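Local coordinates for GTPase-activating protein BEM3 (Saccharomyces cerevisiae S288C, PDB 6FSF) that activates GTP hydrolysis by Cdc42 and, less efficiently, by Rho1, and binds phosphatidylinositol 3-phosphate, the portion here being its tandem PX-PH domains, at residues K59-D64 against P80-F85. Sequence-based numbering, arbitrary orientation.
Sequences KVRELD and PDRQLF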
loop_
_atom_site.group_PDB
_atom_site.type_symbol
_atom_site.label_atom_id
_atom_site.label_comp_id
_atom_site.label_asym_id
_atom_site.label_seq_id
_atom_site.Cartn_x
_atom_site.Cartn_y
_atom_site.Cartn_z
ATOM N N LYS A 59 -13.865 3.218 -3.841
ATOM C CA LYS A 59 -14.492 3.560 -2.566
ATOM C C LYS A 59 -13.868 4.813 -1.967
ATOM O O LYS A 59 -14.560 5.620 -1.332
ATOM C CB LYS A 59 -14.372 2.399 -1.581
ATOM C CG LYS A 59 -15.051 1.112 -2.014
ATOM C CD LYS A 59 -15.197 0.159 -0.829
ATOM C CE LYS A 59 -15.284 -1.298 -1.269
ATOM N NZ LYS A 59 -13.965 -1.987 -1.176
ATOM N N VAL A 60 -12.556 4.986 -2.149
ATOM C CA VAL A 60 -11.873 6.170 -1.637
ATOM C C VAL A 60 -12.421 7.426 -2.304
ATOM O O VAL A 60 -12.723 8.424 -1.638
ATOM C CB VAL A 60 -10.353 6.038 -1.842
ATOM C CG1 VAL A 60 -9.656 7.364 -1.573
ATOM C CG2 VAL A 60 -9.791 4.943 -0.948
ATOM N N ARG A 61 -12.557 7.392 -3.632
ATOM C CA ARG A 61 -13.098 8.545 -4.343
ATOM C C ARG A 61 -14.555 8.791 -3.979
ATOM O O ARG A 61 -15.003 9.944 -3.956
ATOM C CB ARG A 61 -12.958 8.347 -5.853
ATOM C CG ARG A 61 -11.546 8.045 -6.319
ATOM C CD ARG A 61 -11.464 8.008 -7.837
ATOM N NE ARG A 61 -10.137 7.612 -8.301
ATOM C CZ ARG A 61 -9.091 8.429 -8.356
ATOM N NH1 ARG A 61 -9.212 9.691 -7.969
ATOM N NH2 ARG A 61 -7.921 7.982 -8.791
ATOM N N GLU A 62 -15.305 7.725 -3.691
ATOM C CA GLU A 62 -16.711 7.874 -3.330
ATOM C C GLU A 62 -16.869 8.696 -2.057
ATOM O O GLU A 62 -17.674 9.632 -2.006
ATOM C CB GLU A 62 -17.357 6.499 -3.171
ATOM C CG GLU A 62 -18.688 6.524 -2.442
ATOM C CD GLU A 62 -19.423 5.208 -2.539
ATOM O OE1 GLU A 62 -19.835 4.846 -3.661
ATOM O OE2 GLU A 62 -19.582 4.530 -1.501
ATOM N N LEU A 63 -16.109 8.355 -1.012
ATOM C CA LEU A 63 -16.155 9.148 0.214
ATOM C C LEU A 63 -15.663 10.568 -0.035
ATOM O O LEU A 63 -16.204 11.529 0.527
ATOM C CB LEU A 63 -15.325 8.478 1.307
ATOM C CG LEU A 63 -15.172 9.297 2.592
ATOM C CD1 LEU A 63 -16.503 9.418 3.320
ATOM C CD2 LEU A 63 -14.107 8.695 3.490
ATOM N N ASP A 64 -14.638 10.716 -0.877
ATOM C CA ASP A 64 -14.156 12.044 -1.240
ATOM C C ASP A 64 -15.246 12.858 -1.925
ATOM O O ASP A 64 -15.436 14.038 -1.611
ATOM C CB ASP A 64 -12.928 11.924 -2.144
ATOM C CG ASP A 64 -12.339 13.273 -2.509
ATOM O OD1 ASP A 64 -11.741 13.916 -1.622
ATOM O OD2 ASP A 64 -12.463 13.682 -3.680
ATOM N N PRO A 80 -4.789 11.279 -5.088
ATOM C CA PRO A 80 -3.854 11.030 -6.188
ATOM C C PRO A 80 -4.588 10.940 -7.517
ATOM O O PRO A 80 -5.743 10.514 -7.589
ATOM C CB PRO A 80 -3.204 9.694 -5.811
ATOM C CG PRO A 80 -4.123 9.077 -4.817
ATOM C CD PRO A 80 -4.730 10.218 -4.068
ATOM N N ASP A 81 -3.896 11.350 -8.577
ATOM C CA ASP A 81 -4.505 11.415 -9.899
ATOM C C ASP A 81 -4.883 10.022 -10.393
ATOM O O ASP A 81 -4.299 9.012 -9.990
ATOM C CB ASP A 81 -3.546 12.088 -10.884
ATOM C CG ASP A 81 -4.193 12.378 -12.222
ATOM O OD1 ASP A 81 -5.439 12.354 -12.301
ATOM O OD2 ASP A 81 -3.456 12.640 -13.197
ATOM N N ARG A 82 -5.880 9.978 -11.281
ATOM C CA ARG A 82 -6.331 8.712 -11.847
ATOM C C ARG A 82 -5.262 8.052 -12.707
ATOM O O ARG A 82 -5.307 6.833 -12.902
ATOM C CB ARG A 82 -7.603 8.927 -12.670
ATOM C CG ARG A 82 -8.693 9.699 -11.941
ATOM C CD ARG A 82 -9.950 9.814 -12.788
ATOM N NE ARG A 82 -10.633 8.532 -12.922
ATOM C CZ ARG A 82 -11.647 8.147 -12.155
ATOM N NH1 ARG A 82 -12.098 8.951 -11.202
ATOM N NH2 ARG A 82 -12.214 6.963 -12.341
ATOM N N GLN A 83 -4.304 8.826 -13.225
ATOM C CA GLN A 83 -3.235 8.252 -14.039
ATOM C C GLN A 83 -2.278 7.409 -13.207
ATOM O O GLN A 83 -1.627 6.505 -13.741
ATOM C CB GLN A 83 -2.467 9.360 -14.760
ATOM C CG GLN A 83 -3.076 9.797 -16.088
ATOM C CD GLN A 83 -4.396 10.527 -15.925
ATOM O OE1 GLN A 83 -4.749 10.965 -14.830
ATOM N NE2 GLN A 83 -5.131 10.665 -17.022
ATOM N N LEU A 84 -2.171 7.689 -11.906
ATOM C CA LEU A 84 -1.342 6.879 -11.024
ATOM C C LEU A 84 -1.887 5.468 -10.840
ATOM O O LEU A 84 -1.173 4.615 -10.302
ATOM C CB LEU A 84 -1.205 7.563 -9.662
ATOM C CG LEU A 84 -0.434 8.885 -9.634
ATOM C CD1 LEU A 84 -0.490 9.522 -8.254
ATOM C CD2 LEU A 84 1.006 8.669 -10.062
ATOM N N PHE A 85 -3.121 5.205 -11.273
ATOM C CA PHE A 85 -3.756 3.901 -11.129
ATOM C C PHE A 85 -4.061 3.247 -12.472
ATOM O O PHE A 85 -4.887 2.330 -12.532
ATOM C CB PHE A 85 -5.045 4.026 -10.313
ATOM C CG PHE A 85 -4.825 4.357 -8.865
ATOM C CD1 PHE A 85 -4.749 3.352 -7.914
ATOM C CD2 PHE A 85 -4.704 5.673 -8.451
ATOM C CE1 PHE A 85 -4.553 3.652 -6.578
ATOM C CE2 PHE A 85 -4.506 5.981 -7.118
ATOM C CZ PHE A 85 -4.430 4.970 -6.179
#
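With CG set anti to its carbonyl carbon (chi1 -55°) and the chain extended from CG to NE, Arg61 reaches straight out of helix 57-70 to lay its guanidinium against the turn at Arg82; the Arg82 side chain, bent at chi3 (70°), swings back so that its guanidinium lies across the CD-NE end of Arg61. The pair is a worked example of how two like-charged but flat groups can pack in a surface setting. Their planes are 29° apart and their centres 4.6 Å, a stack in which Arg61 NE lies over a face of the Arg82 group, 3.7 Å from Arg82 NH1. The aliphatic carbons take part too: Arg82 CG sits over one face of the Arg61 guanidinium, offset toward its rim, and Arg61 CD meets Arg82 NH1 at 3.6 Å. At the far end, Arg61 NH2 lies 3.5 Å from Arg82 CA. The edge of the Arg61 group is turned to main-chain carbonyls, with NH2 3.5 Å from Pro80 O and 4.0 Å from Asp81 O. Phe85 CD2 approaches NH2 obliquely at 4.0 Å. An alanine here is likely to leave the Arg82 guanidinium without its stacking mate and the carbonyl edge of the turn without its cationic neighbour.

Within the PX domain, the contact joins helix 57-70 to the loop that leads into helix 90-107. The loop also packs on helix 90-107, through Pro80 on Ile99 and Leu100, and Leu84 O accepts a hydrogen bond from Arg96. Chemically, the stacked arginines gather positive charge at the surface beside two carbonyls, which would probably ease their proximity; the link rests mainly on stacked planes and van der Waals contact, with the carbonyls probably contributing a weak, longer-range attraction.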